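Local coordinates for E3 SUMO-protein ligase SIZ1 (Saccharomyces cerevisiae, PDB 3I2D) that acts as an E3 ligase that mediates attachment of SUMO to septins and to the replication clamp PCNA, at residues 116-129 against 193-206. Numbering follows the deposited sequence.
Sequences KHRLYLFSGMINPL and KEYKLFGYIVEMIT
Bent at both chi2 (-73°) and chi3 (83°), the side chain of Met204 curls back over strand 117-125, laying CG against Arg118 CG and its CE methyl at the CZ-OH end of Tyr120, 3.4 Å from OH, with SD placed obliquely to the ring in a Met-aromatic contact. The same ring takes Val202 over one face, CG2 standing 3.9 Å from the centroid in a CH-pi contact. Next along this side, Tyr200 turns its edge toward the face of Phe122 in an offset edge-to-face pair, the planes 75° apart. On the other side of the sheet, Glu203 CG sits over one face of the His117 ring, toward its rim, in a CH-pi contact, and Leu121 CD1 packs against Leu197 CB at 3.9 Å.

Between these layers runs regular antiparallel pairing, with reciprocal N-H...O bonds at Arg118–Val202, Tyr120–Tyr200, Phe122–Phe198 and Gly124–Lys196, and a further bond from Met204 N to Lys116 O. Beyond the strands, Ile126 N bonds to Glu194 O at 3.0 Å, and a water links that oxygen to Asn127 N. Lys193 NZ reaches Asn127 O at 3.2 Å; an alanine here would probably leave that carbonyl without its ammonium donor and the loop after strand 117-125 less firmly tied.

Strand 74-90 flanks 195-204, and 169-170 flanks 117-125, where Asp170 salt-bridges Arg118. Backbone bonds thus fix the register along this central pair of a PINIT-domain sheet, and apolar and aromatic groups layer one side.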
# COMPACT_ATOMS: atom_id res chain seq x y z
N LYS A 116 -2.06 -3.23 -16.54
CA LYS A 116 -1.89 -2.98 -15.13
C LYS A 116 -3.20 -3.23 -14.38
O LYS A 116 -3.47 -2.59 -13.37
CB LYS A 116 -1.43 -1.54 -14.91
CG LYS A 116 -0.02 -1.25 -15.39
CD LYS A 116 0.47 0.10 -14.86
CE LYS A 116 1.90 0.37 -15.30
NZ LYS A 116 2.82 -0.74 -14.91
N HIS A 117 -4.01 -4.16 -14.88
CA HIS A 117 -5.27 -4.44 -14.22
C HIS A 117 -5.38 -5.87 -13.78
O HIS A 117 -4.85 -6.77 -14.44
CB HIS A 117 -6.43 -4.10 -15.15
CG HIS A 117 -6.58 -2.64 -15.40
ND1 HIS A 117 -5.69 -1.93 -16.18
CD2 HIS A 117 -7.46 -1.74 -14.91
CE1 HIS A 117 -6.02 -0.65 -16.16
NE2 HIS A 117 -7.09 -0.51 -15.39
N ARG A 118 -6.05 -6.10 -12.66
CA ARG A 118 -6.18 -7.46 -12.15
C ARG A 118 -7.48 -7.66 -11.40
O ARG A 118 -8.05 -6.71 -10.87
CB ARG A 118 -5.00 -7.76 -11.23
CG ARG A 118 -3.67 -7.29 -11.79
CD ARG A 118 -2.68 -8.42 -11.85
NE ARG A 118 -3.21 -9.56 -12.57
CZ ARG A 118 -2.61 -10.75 -12.63
NH1 ARG A 118 -1.45 -10.93 -12.01
NH2 ARG A 118 -3.17 -11.75 -13.30
N LEU A 119 -7.95 -8.90 -11.36
CA LEU A 119 -9.20 -9.23 -10.67
C LEU A 119 -8.88 -9.74 -9.26
O LEU A 119 -8.40 -10.86 -9.09
CB LEU A 119 -9.95 -10.30 -11.44
CG LEU A 119 -11.46 -10.39 -11.32
CD1 LEU A 119 -11.81 -11.86 -11.26
CD2 LEU A 119 -11.98 -9.65 -10.09
N TYR A 120 -9.15 -8.92 -8.25
CA TYR A 120 -8.86 -9.30 -6.87
C TYR A 120 -10.10 -9.71 -6.10
O TYR A 120 -11.18 -9.14 -6.27
CB TYR A 120 -8.18 -8.14 -6.14
CG TYR A 120 -6.70 -7.98 -6.42
CD1 TYR A 120 -6.06 -8.75 -7.40
CD2 TYR A 120 -5.93 -7.08 -5.68
CE1 TYR A 120 -4.69 -8.63 -7.63
CE2 TYR A 120 -4.56 -6.95 -5.90
CZ TYR A 120 -3.95 -7.73 -6.87
OH TYR A 120 -2.60 -7.62 -7.08
N LEU A 121 -9.96 -10.71 -5.26
CA LEU A 121 -11.09 -11.11 -4.45
C LEU A 121 -10.76 -10.61 -3.04
O LEU A 121 -9.65 -10.84 -2.53
CB LEU A 121 -11.25 -12.61 -4.47
CG LEU A 121 -12.40 -13.14 -3.62
CD1 LEU A 121 -13.72 -12.49 -4.04
CD2 LEU A 121 -12.44 -14.65 -3.77
N PHE A 122 -11.70 -9.89 -2.43
CA PHE A 122 -11.51 -9.37 -1.09
C PHE A 122 -12.44 -10.08 -0.13
O PHE A 122 -13.45 -10.65 -0.54
CB PHE A 122 -11.82 -7.87 -1.01
CG PHE A 122 -10.81 -6.99 -1.67
CD1 PHE A 122 -10.71 -6.94 -3.05
CD2 PHE A 122 -9.94 -6.23 -0.90
CE1 PHE A 122 -9.77 -6.14 -3.66
CE2 PHE A 122 -8.98 -5.43 -1.50
CZ PHE A 122 -8.90 -5.39 -2.88
N SER A 123 -12.09 -10.04 1.15
CA SER A 123 -12.91 -10.65 2.16
C SER A 123 -12.84 -9.80 3.40
O SER A 123 -11.81 -9.24 3.71
CB SER A 123 -12.40 -12.05 2.47
OG SER A 123 -13.17 -12.64 3.50
N GLY A 124 -13.95 -9.70 4.11
CA GLY A 124 -13.98 -8.92 5.33
C GLY A 124 -15.07 -9.47 6.22
O GLY A 124 -15.91 -10.22 5.75
N MET A 125 -15.07 -9.13 7.49
CA MET A 125 -16.12 -9.63 8.37
C MET A 125 -17.33 -8.71 8.32
O MET A 125 -17.18 -7.51 8.12
CB MET A 125 -15.63 -9.72 9.82
CG MET A 125 -14.34 -10.47 10.01
SD MET A 125 -13.90 -10.37 11.75
CE MET A 125 -13.88 -12.10 12.14
N ILE A 126 -18.52 -9.27 8.51
CA ILE A 126 -19.74 -8.48 8.52
C ILE A 126 -19.75 -7.64 9.81
O ILE A 126 -20.25 -6.52 9.83
CB ILE A 126 -20.97 -9.39 8.45
CG1 ILE A 126 -21.25 -9.77 6.99
CG2 ILE A 126 -22.19 -8.68 8.98
CD1 ILE A 126 -20.11 -10.45 6.29
N ASN A 127 -19.18 -8.18 10.87
CA ASN A 127 -19.12 -7.47 12.14
C ASN A 127 -17.68 -7.45 12.61
O ASN A 127 -17.30 -8.22 13.48
CB ASN A 127 -20.00 -8.17 13.18
CG ASN A 127 -21.48 -7.82 13.03
OD1 ASN A 127 -21.91 -6.73 13.42
ND2 ASN A 127 -22.26 -8.74 12.45
N PRO A 128 -16.86 -6.58 12.02
CA PRO A 128 -15.44 -6.48 12.40
C PRO A 128 -15.21 -5.79 13.74
O PRO A 128 -16.09 -5.09 14.27
CB PRO A 128 -14.83 -5.68 11.25
CG PRO A 128 -15.96 -4.78 10.85
CD PRO A 128 -17.15 -5.71 10.86
N LEU A 129 -14.03 -6.01 14.29
CA LEU A 129 -13.66 -5.39 15.54
C LEU A 129 -13.79 -3.89 15.32
O LEU A 129 -14.52 -3.20 16.05
CB LEU A 129 -12.21 -5.73 15.92
CG LEU A 129 -11.94 -7.01 16.72
CD1 LEU A 129 -12.50 -8.25 16.01
CD2 LEU A 129 -10.43 -7.14 16.92
N LYS A 193 -17.59 -16.28 12.85
CA LYS A 193 -18.10 -14.99 12.41
C LYS A 193 -18.48 -15.08 10.93
O LYS A 193 -18.06 -16.00 10.25
CB LYS A 193 -17.02 -13.93 12.62
CG LYS A 193 -16.26 -14.14 13.91
CD LYS A 193 -15.67 -12.86 14.48
CE LYS A 193 -16.74 -11.82 14.82
NZ LYS A 193 -16.09 -10.56 15.30
N GLU A 194 -19.31 -14.15 10.46
CA GLU A 194 -19.70 -14.12 9.05
C GLU A 194 -18.74 -13.24 8.26
O GLU A 194 -18.21 -12.27 8.79
CB GLU A 194 -21.11 -13.59 8.88
CG GLU A 194 -22.18 -14.65 9.03
CD GLU A 194 -23.54 -14.15 8.57
OE1 GLU A 194 -24.00 -13.12 9.12
OE2 GLU A 194 -24.14 -14.79 7.68
N TYR A 195 -18.52 -13.58 6.99
CA TYR A 195 -17.63 -12.80 6.15
C TYR A 195 -18.30 -12.52 4.81
O TYR A 195 -19.16 -13.27 4.37
CB TYR A 195 -16.32 -13.54 5.87
CG TYR A 195 -15.50 -13.94 7.08
CD1 TYR A 195 -15.92 -14.96 7.94
CD2 TYR A 195 -14.27 -13.33 7.32
CE1 TYR A 195 -15.13 -15.36 9.01
CE2 TYR A 195 -13.48 -13.72 8.38
CZ TYR A 195 -13.91 -14.74 9.22
OH TYR A 195 -13.10 -15.11 10.26
N LYS A 196 -17.89 -11.45 4.14
CA LYS A 196 -18.48 -11.14 2.85
C LYS A 196 -17.32 -10.92 1.88
O LYS A 196 -16.35 -10.25 2.21
CB LYS A 196 -19.36 -9.89 2.96
CG LYS A 196 -20.35 -9.73 1.82
CD LYS A 196 -21.32 -8.60 2.10
CE LYS A 196 -22.35 -8.42 0.98
NZ LYS A 196 -23.26 -9.60 0.82
N LEU A 197 -17.41 -11.52 0.70
CA LEU A 197 -16.36 -11.37 -0.29
C LEU A 197 -16.83 -10.51 -1.44
O LEU A 197 -18.02 -10.44 -1.72
CB LEU A 197 -15.91 -12.73 -0.80
CG LEU A 197 -15.22 -13.62 0.24
CD1 LEU A 197 -16.21 -14.07 1.31
CD2 LEU A 197 -14.65 -14.83 -0.47
N PHE A 198 -15.89 -9.83 -2.10
CA PHE A 198 -16.19 -8.98 -3.24
C PHE A 198 -15.15 -9.19 -4.31
O PHE A 198 -13.98 -9.41 -4.01
CB PHE A 198 -16.16 -7.51 -2.86
CG PHE A 198 -17.14 -7.13 -1.80
CD1 PHE A 198 -16.89 -7.41 -0.47
CD2 PHE A 198 -18.31 -6.46 -2.14
CE1 PHE A 198 -17.79 -7.02 0.52
CE2 PHE A 198 -19.21 -6.07 -1.17
CZ PHE A 198 -18.96 -6.35 0.16
N GLY A 199 -15.58 -9.13 -5.56
CA GLY A 199 -14.66 -9.28 -6.67
C GLY A 199 -14.52 -7.91 -7.28
O GLY A 199 -15.51 -7.28 -7.63
N TYR A 200 -13.29 -7.42 -7.39
CA TYR A 200 -13.05 -6.10 -7.96
C TYR A 200 -11.95 -6.16 -9.00
O TYR A 200 -10.96 -6.90 -8.83
CB TYR A 200 -12.58 -5.10 -6.89
CG TYR A 200 -13.59 -4.65 -5.87
CD1 TYR A 200 -13.40 -4.91 -4.51
CD2 TYR A 200 -14.68 -3.87 -6.23
CE1 TYR A 200 -14.27 -4.40 -3.54
CE2 TYR A 200 -15.56 -3.36 -5.27
CZ TYR A 200 -15.34 -3.62 -3.93
OH TYR A 200 -16.19 -3.09 -2.98
N ILE A 201 -12.12 -5.39 -10.07
CA ILE A 201 -11.07 -5.26 -11.07
C ILE A 201 -10.33 -4.07 -10.48
O ILE A 201 -10.92 -3.00 -10.26
CB ILE A 201 -11.62 -4.88 -12.47
CG1 ILE A 201 -12.25 -6.10 -13.14
CG2 ILE A 201 -10.49 -4.40 -13.35
CD1 ILE A 201 -12.87 -5.80 -14.47
N VAL A 202 -9.06 -4.25 -10.16
CA VAL A 202 -8.28 -3.17 -9.57
C VAL A 202 -7.14 -2.81 -10.49
O VAL A 202 -6.70 -3.62 -11.32
CB VAL A 202 -7.69 -3.57 -8.19
CG1 VAL A 202 -8.80 -4.06 -7.24
CG2 VAL A 202 -6.62 -4.64 -8.38
N GLU A 203 -6.66 -1.59 -10.34
CA GLU A 203 -5.55 -1.14 -11.14
C GLU A 203 -4.28 -1.19 -10.32
O GLU A 203 -4.20 -0.61 -9.24
CB GLU A 203 -5.78 0.29 -11.64
CG GLU A 203 -4.66 0.77 -12.58
CD GLU A 203 -4.82 2.21 -13.05
OE1 GLU A 203 -5.77 2.49 -13.81
OE2 GLU A 203 -3.98 3.05 -12.65
N MET A 204 -3.28 -1.90 -10.84
CA MET A 204 -1.99 -2.00 -10.19
C MET A 204 -1.34 -0.64 -10.25
O MET A 204 -1.25 -0.05 -11.33
CB MET A 204 -1.09 -2.98 -10.94
CG MET A 204 -1.60 -4.39 -11.03
SD MET A 204 -1.44 -5.19 -9.45
CE MET A 204 -2.95 -4.59 -8.64
N ILE A 205 -0.92 -0.11 -9.10
CA ILE A 205 -0.21 1.16 -9.13
C ILE A 205 1.20 0.77 -8.78
O ILE A 205 1.46 0.05 -7.82
CB ILE A 205 -0.73 2.19 -8.14
CG1 ILE A 205 -2.09 2.71 -8.63
CG2 ILE A 205 0.27 3.37 -8.06
CD1 ILE A 205 -2.62 3.87 -7.79
N THR A 206 2.12 1.26 -9.59
CA THR A 206 3.51 0.92 -9.44
C THR A 206 4.37 1.79 -8.53
O THR A 206 4.09 2.98 -8.31
CB THR A 206 4.10 0.82 -10.86
OG1 THR A 206 4.50 -0.53 -11.10
CG2 THR A 206 5.26 1.77 -11.06
O HOH W 1 -18.61 -11.10 11.60